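Local atomic coordinates of oxidoreductase (Thermotoga maritima, PDB entry 1ZH8), a protein that probably works as an NADP-dependent oxidoreductase of the GFO/IDH/MocA family, holding the dinucleotide on a Rossmann-fold domain. Residues 38-43 against 290-295; 231-236 against 247-252. All coordinates share one frame; numbering follows the deposited sequence. Where two conformers were deposited one is given.

Overall arrangement
Contacts 1 and 2 lie on opposite sides of the chain's centre, their own centres about 31 Å apart, and share no helix or strand. Contact 1 packs the end of helix 28-39, from the Rossmann-fold part, against the start of helix 290-303; it is largely buried and built from side chains, mostly leucine and phenylalanine, with one weak amide pair at its margin, where Asn40 is exposed, and the NADP nicotinamide nearby. Contact 2 is buried throughout and joins neighbouring strands in the large mixed sheet of the C-terminal part. There the backbone supplies most of the bonds, serine and threonine hydroxyls add others, and a sodium ion sits at one end while the second subunit packs on one face.

Contact 1: residues 38-43 against 290-295; sequences LKNLSH and SYQKEF. With NAP (NADP nicotinamide-adenine-dinucleotide phosphate), chain D.
The Phe295 ring takes a methyl of Leu38 over one face: Leu38 CD2 stands 3.9 Å from the ring centroid and only 15° off the ring normal, a CH-pi contact nearest to Phe295 CD1. His34 meets the same ring edge-to-face. The amides of Asn40 and Gln292 are turned 84° apart, and Asn40 ND2 gives a weak hydrogen bond of 3.3 Å to Gln292 OE1. The third flat group, the Tyr291 ring, whose end leads away from residues 38-43, has the carboxamide carbon of the NADP nicotinamide at its edge, in its plane; Tyr291 OH donates a hydrogen bond to O7N of the cofactor, modelled at 2.5 Å, shorter than usual and of doubtful exact length at this resolution.

Between the ring and the amide pair lies Leu41. Its CD1 reaches Phe295 CB at 3.6 Å and Gln292 CG at 3.7 Å. With CG anti to the backbone N (chi1 -174°) and the chain extended beyond it, Gln292 sets its CG against the Leu41 methyls, the two side chains crossing obliquely, and still carries OE1 out to Asn40. The amide's other end, Gln292 NE2, makes a weak hydrogen bond to Glu296.

Helix 290-303 thus rests on the end of the Rossmann-fold helix 28-39, whose Leu33 and Ala37 also touch Tyr291. A phenylalanine at Tyr291 would probably leave the nicotinamide O7N without this donor and the carboxamide freer to turn. Apolar packing therefore makes up most of the join, with the weak amide bond at its exposed margin, while Tyr291 of the same helix turn directs its hydroxyl to the cofactor.

Contact 2: residues 231-236 against 247-252; sequences MDFLSS and NYTISY. With NA (sodium ion), chain C.
Phe233 pairs with Ser251 and Leu234 with Ile250 in an antiparallel beta hairpin of strands 233-240 and 245-251, at whose start Asp232 and Phe233 form a classic beta bulge against Lys222 of the adjoining strand 214-222. Leu234 and Ile250 exchange backbone bonds in both directions, and Tyr252 N reaches Asp232 O at 2.8 Å.

On one face, Phe233 sets its CD2 edge 3.9 Å from Ser251 CB. Farther along that face, Thr249 has OG1 anti to its carbonyl carbon (chi1 -64°), which turns the hydroxyl to Ser235 OG at 2.7 Å; either could donate. Phe165 of the second subunit packs on this pair, placing it at the dimer interface.

The other face carries Leu234, whose CD2 meets Tyr248 CE2 at 3.8 Å, the two side chains crossing at about a right angle; Tyr248 OH goes on to His203. Beside them Ser236 holds OG between its backbone N and carbonyl carbon (chi1 66°), where it donates to Tyr248 O at 2.7 Å, in the carbonyl plane and on a lone pair. That carbonyl also takes a weak bond from Ser236 N.

At the bulge, Asp232 splits its carboxylate. OD2 binds the sodium ion at 2.6 Å, joined by Asp223 and the carbonyls of Ser225, Leu228 and Gly230. OD1 accepts from Leu224 N and from a water, 2.6 Å away, that also lies 2.9 Å from Ser251 OG, itself bonded to Leu254 N.

Contact 1: residues 38-43 against 290-295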
loop_
_atom_site.group_PDB
_atom_site.type_symbol
_atom_site.label_atom_id
_atom_site.label_comp_id
_atom_site.label_asym_id
_atom_site.label_seq_id
_atom_site.Cartn_x
_atom_site.Cartn_y
_atom_site.Cartn_z
ATOM N N LEU A 38 -22.472 -19.854 -22.116
ATOM C CA LEU A 38 -22.601 -20.786 -23.237
ATOM C C LEU A 38 -23.980 -20.812 -23.844
ATOM O O LEU A 38 -24.121 -20.918 -25.064
ATOM C CB LEU A 38 -22.198 -22.183 -22.807
ATOM C CG LEU A 38 -20.683 -22.369 -22.811
ATOM C CD1 LEU A 38 -20.322 -23.746 -22.205
ATOM C CD2 LEU A 38 -20.068 -22.151 -24.250
ATOM N N LYS A 39 -24.997 -20.700 -22.988
ATOM C CA LYS A 39 -26.388 -20.687 -23.421
ATOM C C LYS A 39 -26.664 -19.466 -24.284
ATOM O O LYS A 39 -27.588 -19.468 -25.099
ATOM C CB LYS A 39 -27.326 -20.672 -22.214
ATOM C CG LYS A 39 -27.633 -22.031 -21.586
ATOM C CD LYS A 39 -28.663 -21.855 -20.449
ATOM C CE LYS A 39 -28.948 -23.169 -19.702
ATOM N NZ LYS A 39 -29.232 -24.321 -20.619
ATOM N N ASN A 40 -25.866 -18.416 -24.102
ATOM C CA ASN A 40 -26.017 -17.213 -24.914
ATOM C C ASN A 40 -25.213 -17.273 -26.204
ATOM O O ASN A 40 -25.305 -16.381 -27.037
ATOM C CB ASN A 40 -25.651 -15.976 -24.097
ATOM C CG ASN A 40 -26.736 -15.600 -23.105
ATOM O OD1 ASN A 40 -27.841 -16.152 -23.128
ATOM N ND2 ASN A 40 -26.430 -14.659 -22.231
ATOM N N LEU A 41 -24.437 -18.342 -26.363
ATOM C CA LEU A 41 -23.577 -18.520 -27.519
ATOM C C LEU A 41 -23.870 -19.821 -28.258
ATOM O O LEU A 41 -22.957 -20.447 -28.800
ATOM C CB LEU A 41 -22.109 -18.476 -27.085
ATOM C CG LEU A 41 -21.681 -17.159 -26.437
ATOM C CD1 LEU A 41 -20.291 -17.272 -25.831
ATOM C CD2 LEU A 41 -21.726 -16.027 -27.449
ATOM N N SER A 42 -25.134 -20.227 -28.311
ATOM C CA SER A 42 -25.464 -21.519 -28.933
ATOM C C SER A 42 -25.314 -21.484 -30.455
ATOM O O SER A 42 -25.365 -22.515 -31.114
ATOM C CB SER A 42 -26.858 -21.991 -28.539
ATOM O OG SER A 42 -27.786 -20.968 -28.794
ATOM N N HIS A 43 -25.108 -20.300 -31.014
ATOM C CA HIS A 43 -24.805 -20.214 -32.429
ATOM C C HIS A 43 -23.335 -20.564 -32.710
ATOM O O HIS A 43 -22.966 -20.792 -33.867
ATOM C CB HIS A 43 -25.184 -18.841 -32.986
ATOM C CG HIS A 43 -24.518 -17.706 -32.284
ATOM N ND1 HIS A 43 -24.900 -17.282 -31.030
ATOM C CD2 HIS A 43 -23.491 -16.905 -32.657
ATOM C CE1 HIS A 43 -24.132 -16.272 -30.657
ATOM N NE2 HIS A 43 -23.266 -16.027 -31.625
ATOM N N SER A 290 -18.173 -11.304 -18.989
ATOM C CA SER A 290 -16.796 -11.591 -19.377
ATOM C C SER A 290 -16.557 -13.057 -19.745
ATOM O O SER A 290 -15.701 -13.349 -20.584
ATOM C CB SER A 290 -15.816 -11.157 -18.275
ATOM O OG SER A 290 -16.119 -11.775 -17.031
ATOM N N TYR A 291 -17.299 -13.972 -19.117
ATOM C CA TYR A 291 -17.242 -15.392 -19.475
ATOM C C TYR A 291 -17.744 -15.592 -20.895
ATOM O O TYR A 291 -17.168 -16.349 -21.671
ATOM C CB TYR A 291 -18.070 -16.231 -18.494
ATOM C CG TYR A 291 -17.658 -15.999 -17.067
ATOM C CD1 TYR A 291 -16.510 -16.611 -16.555
ATOM C CD2 TYR A 291 -18.381 -15.125 -16.240
ATOM C CE1 TYR A 291 -16.099 -16.381 -15.250
ATOM C CE2 TYR A 291 -17.978 -14.888 -14.920
ATOM C CZ TYR A 291 -16.837 -15.523 -14.443
ATOM O OH TYR A 291 -16.431 -15.332 -13.153
ATOM N N GLN A 292 -18.813 -14.890 -21.237
ATOM C CA GLN A 292 -19.347 -14.963 -22.577
ATOM C C GLN A 292 -18.305 -14.419 -23.538
ATOM O O GLN A 292 -18.057 -14.999 -24.596
ATOM C CB GLN A 292 -20.626 -14.145 -22.663
ATOM C CG GLN A 292 -21.338 -14.255 -23.974
ATOM C CD GLN A 292 -22.632 -13.480 -23.966
ATOM O OE1 GLN A 292 -23.408 -13.540 -23.001
ATOM N NE2 GLN A 292 -22.873 -12.733 -25.036
ATOM N N LYS A 293 -17.690 -13.309 -23.143
ATOM C CA LYS A 293 -16.714 -12.641 -23.971
ATOM C C LYS A 293 -15.487 -13.519 -24.224
ATOM O O LYS A 293 -14.955 -13.545 -25.340
ATOM C CB LYS A 293 -16.341 -11.292 -23.368
ATOM C CG LYS A 293 -17.243 -10.182 -23.845
ATOM C CD LYS A 293 -16.662 -8.841 -23.453
ATOM C CE LYS A 293 -15.736 -8.271 -24.531
ATOM N NZ LYS A 293 -14.958 -7.083 -24.028
ATOM N N GLU A 294 -15.061 -14.259 -23.207
ATOM C CA GLU A 294 -13.923 -15.132 -23.386
ATOM C C GLU A 294 -14.252 -16.340 -24.280
ATOM O O GLU A 294 -13.381 -16.816 -25.016
ATOM C CB GLU A 294 -13.263 -15.530 -22.047
ATOM C CG GLU A 294 -14.064 -16.462 -21.170
ATOM C CD GLU A 294 -13.407 -16.734 -19.829
ATOM O OE1 GLU A 294 -12.222 -16.372 -19.642
ATOM O OE2 GLU A 294 -14.083 -17.319 -18.953
ATOM N N PHE A 295 -15.493 -16.824 -24.240
ATOM C CA PHE A 295 -15.878 -17.957 -25.094
ATOM C C PHE A 295 -15.955 -17.534 -26.564
ATOM O O PHE A 295 -15.566 -18.281 -27.465
ATOM C CB PHE A 295 -17.179 -18.616 -24.629
ATOM C CG PHE A 295 -16.977 -19.695 -23.588
ATOM C CD1 PHE A 295 -16.476 -20.940 -23.942
ATOM C CD2 PHE A 295 -17.309 -19.465 -22.251
ATOM C CE1 PHE A 295 -16.277 -21.945 -22.978
ATOM C CE2 PHE A 295 -17.124 -20.452 -21.280
ATOM C CZ PHE A 295 -16.604 -21.705 -21.650
HETATM P PA NAP D . -15.793 -27.054 -7.802
HETATM O O1A NAP D . -17.190 -26.636 -7.518
HETATM O O2A NAP D . -15.212 -27.915 -6.759
HETATM O O5B NAP D . -15.757 -27.722 -9.259
HETATM C C5B NAP D . -14.826 -28.738 -9.554
HETATM C C4B NAP D . -15.559 -29.839 -10.296
HETATM O O4B NAP D . -14.631 -30.782 -10.815
HETATM C C3B NAP D . -16.497 -30.617 -9.380
HETATM O O3B NAP D . -17.601 -30.939 -10.175
HETATM C C2B NAP D . -15.665 -31.851 -9.076
HETATM O O2B NAP D . -16.206 -33.056 -8.544
HETATM C C1B NAP D . -15.040 -32.087 -10.434
HETATM N N9A NAP D . -13.899 -32.994 -10.338
HETATM C C8A NAP D . -13.016 -33.141 -9.292
HETATM N N7A NAP D . -12.108 -34.079 -9.639
HETATM C C5A NAP D . -12.409 -34.531 -10.885
HETATM C C6A NAP D . -11.831 -35.479 -11.720
HETATM N N6A NAP D . -10.772 -36.167 -11.328
HETATM N N1A NAP D . -12.357 -35.711 -12.963
HETATM C C2A NAP D . -13.470 -35.018 -13.372
HETATM N N3A NAP D . -14.052 -34.086 -12.551
HETATM C C4A NAP D . -13.528 -33.848 -11.333
HETATM O O3 NAP D . -14.882 -25.747 -7.927
HETATM P PN NAP D . -15.167 -24.540 -8.950
HETATM O O1N NAP D . -16.194 -24.843 -9.997
HETATM O O2N NAP D . -15.268 -23.416 -8.029
HETATM O O5D NAP D . -13.776 -24.360 -9.743
HETATM C C5D NAP D . -13.387 -25.145 -10.857
HETATM C C4D NAP D . -12.414 -24.336 -11.712
HETATM O O4D NAP D . -13.040 -23.116 -12.088
HETATM C C3D NAP D . -11.159 -23.960 -10.918
HETATM O O3D NAP D . -10.006 -24.078 -11.717
HETATM C C2D NAP D . -11.358 -22.512 -10.538
HETATM O O2D NAP D . -10.141 -21.805 -10.423
HETATM C C1D NAP D . -12.234 -22.016 -11.679
HETATM N N1N NAP D . -13.049 -20.881 -11.253
HETATM C C2N NAP D . -12.916 -19.704 -11.933
HETATM C C3N NAP D . -13.662 -18.580 -11.565
HETATM C C7N NAP D . -13.685 -17.355 -12.446
HETATM O O7N NAP D . -14.436 -16.260 -11.979
HETATM N N7N NAP D . -13.029 -17.315 -13.622
HETATM C C4N NAP D . -14.556 -18.676 -10.490
HETATM C C5N NAP D . -14.697 -19.891 -9.806
HETATM C C6N NAP D . -13.932 -20.994 -10.199
HETATM P P2B NAP D . -17.706 -33.634 -8.454
HETATM O O1X NAP D . -18.100 -34.354 -9.726
HETATM O O2X NAP D . -18.706 -32.526 -8.213
HETATM O O3X NAP D . -17.657 -34.596 -7.287
#

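Contact 2: residues 231-236 against 247-252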
loop_
_atom_site.group_PDB
_atom_site.type_symbol
_atom_site.label_atom_id
_atom_site.label_comp_id
_atom_site.label_asym_id
_atom_site.label_seq_id
_atom_site.Cartn_x
_atom_site.Cartn_y
_atom_site.Cartn_z
HETATM N N MSE A 231 -3.080 -19.470 2.816
HETATM C CA MSE A 231 -2.974 -18.033 3.120
HETATM C C MSE A 231 -4.209 -17.303 2.573
HETATM O O MSE A 231 -4.886 -17.801 1.665
HETATM C CB MSE A 231 -1.666 -17.435 2.579
HETATM C CG MSE A 231 -0.372 -18.106 3.081
HETATM SE SE MSE A 231 0.414 -17.413 4.757
HETATM C CE MSE A 231 1.996 -18.585 4.865
ATOM N N ASP A 232 -4.526 -16.148 3.146
ATOM C CA ASP A 232 -5.755 -15.442 2.806
ATOM C C ASP A 232 -5.622 -13.927 2.925
ATOM O O ASP A 232 -6.573 -13.198 2.685
ATOM C CB ASP A 232 -6.907 -15.972 3.672
ATOM C CG ASP A 232 -6.585 -15.944 5.158
ATOM O OD1 ASP A 232 -6.133 -14.901 5.665
ATOM O OD2 ASP A 232 -6.804 -16.963 5.836
ATOM N N PHE A 233 -4.433 -13.471 3.302
ATOM C CA PHE A 233 -4.132 -12.057 3.362
ATOM C C PHE A 233 -2.816 -11.772 2.656
ATOM O O PHE A 233 -1.853 -12.513 2.790
ATOM C CB PHE A 233 -4.090 -11.565 4.805
ATOM C CG PHE A 233 -3.699 -10.118 4.934
ATOM C CD1 PHE A 233 -2.356 -9.747 5.027
ATOM C CD2 PHE A 233 -4.659 -9.128 4.936
ATOM C CE1 PHE A 233 -1.987 -8.426 5.132
ATOM C CE2 PHE A 233 -4.293 -7.788 5.039
ATOM C CZ PHE A 233 -2.955 -7.438 5.137
ATOM N N LEU A 234 -2.772 -10.695 1.887
ATOM C CA LEU A 234 -1.554 -10.344 1.179
ATOM C C LEU A 234 -1.455 -8.825 1.096
ATOM O O LEU A 234 -2.441 -8.164 0.782
ATOM C CB LEU A 234 -1.568 -10.966 -0.210
ATOM C CG LEU A 234 -0.404 -10.568 -1.113
ATOM C CD1 LEU A 234 0.856 -11.152 -0.488
ATOM C CD2 LEU A 234 -0.575 -11.072 -2.526
ATOM N N SER A 235 -0.289 -8.269 1.421
ATOM C CA SER A 235 0.001 -6.856 1.135
ATOM C C SER A 235 1.335 -6.741 0.401
ATOM O O SER A 235 2.335 -7.370 0.798
ATOM C CB SER A 235 0.020 -6.027 2.410
ATOM O OG SER A 235 -0.095 -4.650 2.110
ATOM N N SER A 236 1.360 -5.932 -0.652
ATOM C CA SER A 236 2.509 -5.883 -1.550
ATOM C C SER A 236 2.802 -4.501 -2.108
ATOM O O SER A 236 1.895 -3.698 -2.308
ATOM C CB SER A 236 2.276 -6.829 -2.725
ATOM O OG SER A 236 1.209 -6.360 -3.511
ATOM N N ASN A 247 0.596 -0.720 -5.223
ATOM C CA ASN A 247 0.263 -1.361 -3.945
ATOM C C ASN A 247 -0.937 -2.262 -4.168
ATOM O O ASN A 247 -1.969 -1.831 -4.672
ATOM C CB ASN A 247 -0.114 -0.344 -2.853
ATOM C CG ASN A 247 1.075 0.442 -2.310
ATOM O OD1 ASN A 247 2.193 0.385 -2.846
ATOM N ND2 ASN A 247 0.836 1.191 -1.229
ATOM N N TYR A 248 -0.829 -3.509 -3.773
ATOM C CA TYR A 248 -1.949 -4.412 -3.918
ATOM C C TYR A 248 -2.078 -5.126 -2.590
ATOM O O TYR A 248 -1.120 -5.801 -2.167
ATOM C CB TYR A 248 -1.696 -5.390 -5.071
ATOM C CG TYR A 248 -2.546 -6.650 -5.066
ATOM C CD1 TYR A 248 -3.923 -6.600 -5.298
ATOM C CD2 TYR A 248 -1.958 -7.898 -4.869
ATOM C CE1 TYR A 248 -4.680 -7.748 -5.301
ATOM C CE2 TYR A 248 -2.711 -9.072 -4.891
ATOM C CZ TYR A 248 -4.071 -8.989 -5.101
ATOM O OH TYR A 248 -4.817 -10.147 -5.125
ATOM N N THR A 249 -3.232 -4.930 -1.933
ATOM C CA THR A 249 -3.539 -5.531 -0.623
ATOM C C THR A 249 -4.909 -6.218 -0.679
ATOM O O THR A 249 -5.880 -5.644 -1.185
ATOM C CB THR A 249 -3.569 -4.470 0.488
ATOM O OG1 THR A 249 -2.275 -3.908 0.628
ATOM C CG2 THR A 249 -3.964 -5.055 1.804
ATOM N N ILE A 250 -4.992 -7.447 -0.177
ATOM C CA ILE A 250 -6.262 -8.156 -0.169
ATOM C C ILE A 250 -6.395 -9.041 1.050
ATOM O O ILE A 250 -5.422 -9.655 1.489
ATOM C CB ILE A 250 -6.472 -8.978 -1.455
ATOM C CG1 ILE A 250 -7.869 -9.639 -1.489
ATOM C CG2 ILE A 250 -5.361 -10.016 -1.622
ATOM C CD1 ILE A 250 -8.271 -10.144 -2.889
ATOM N N SER A 251 -7.606 -9.085 1.599
ATOM C CA SER A 251 -7.981 -10.055 2.622
ATOM C C SER A 251 -9.165 -10.811 2.093
ATOM O O SER A 251 -10.168 -10.222 1.741
ATOM C CB SER A 251 -8.383 -9.366 3.912
ATOM O OG SER A 251 -8.836 -10.325 4.856
ATOM N N TYR A 252 -9.060 -12.122 2.011
ATOM C CA TYR A 252 -10.215 -12.881 1.590
ATOM C C TYR A 252 -11.247 -13.030 2.709
ATOM O O TYR A 252 -12.407 -13.328 2.425
ATOM C CB TYR A 252 -9.786 -14.209 1.025
ATOM C CG TYR A 252 -9.196 -14.047 -0.344
ATOM C CD1 TYR A 252 -7.863 -13.686 -0.504
ATOM C CD2 TYR A 252 -9.968 -14.260 -1.487
ATOM C CE1 TYR A 252 -7.305 -13.529 -1.779
ATOM C CE2 TYR A 252 -9.436 -14.100 -2.752
ATOM C CZ TYR A 252 -8.104 -13.734 -2.894
ATOM O OH TYR A 252 -7.560 -13.586 -4.147
HETATM NA NA NA C . -6.395 -19.496 5.987
HETATM O O HOH W 1 -7.813 -12.901 5.563
#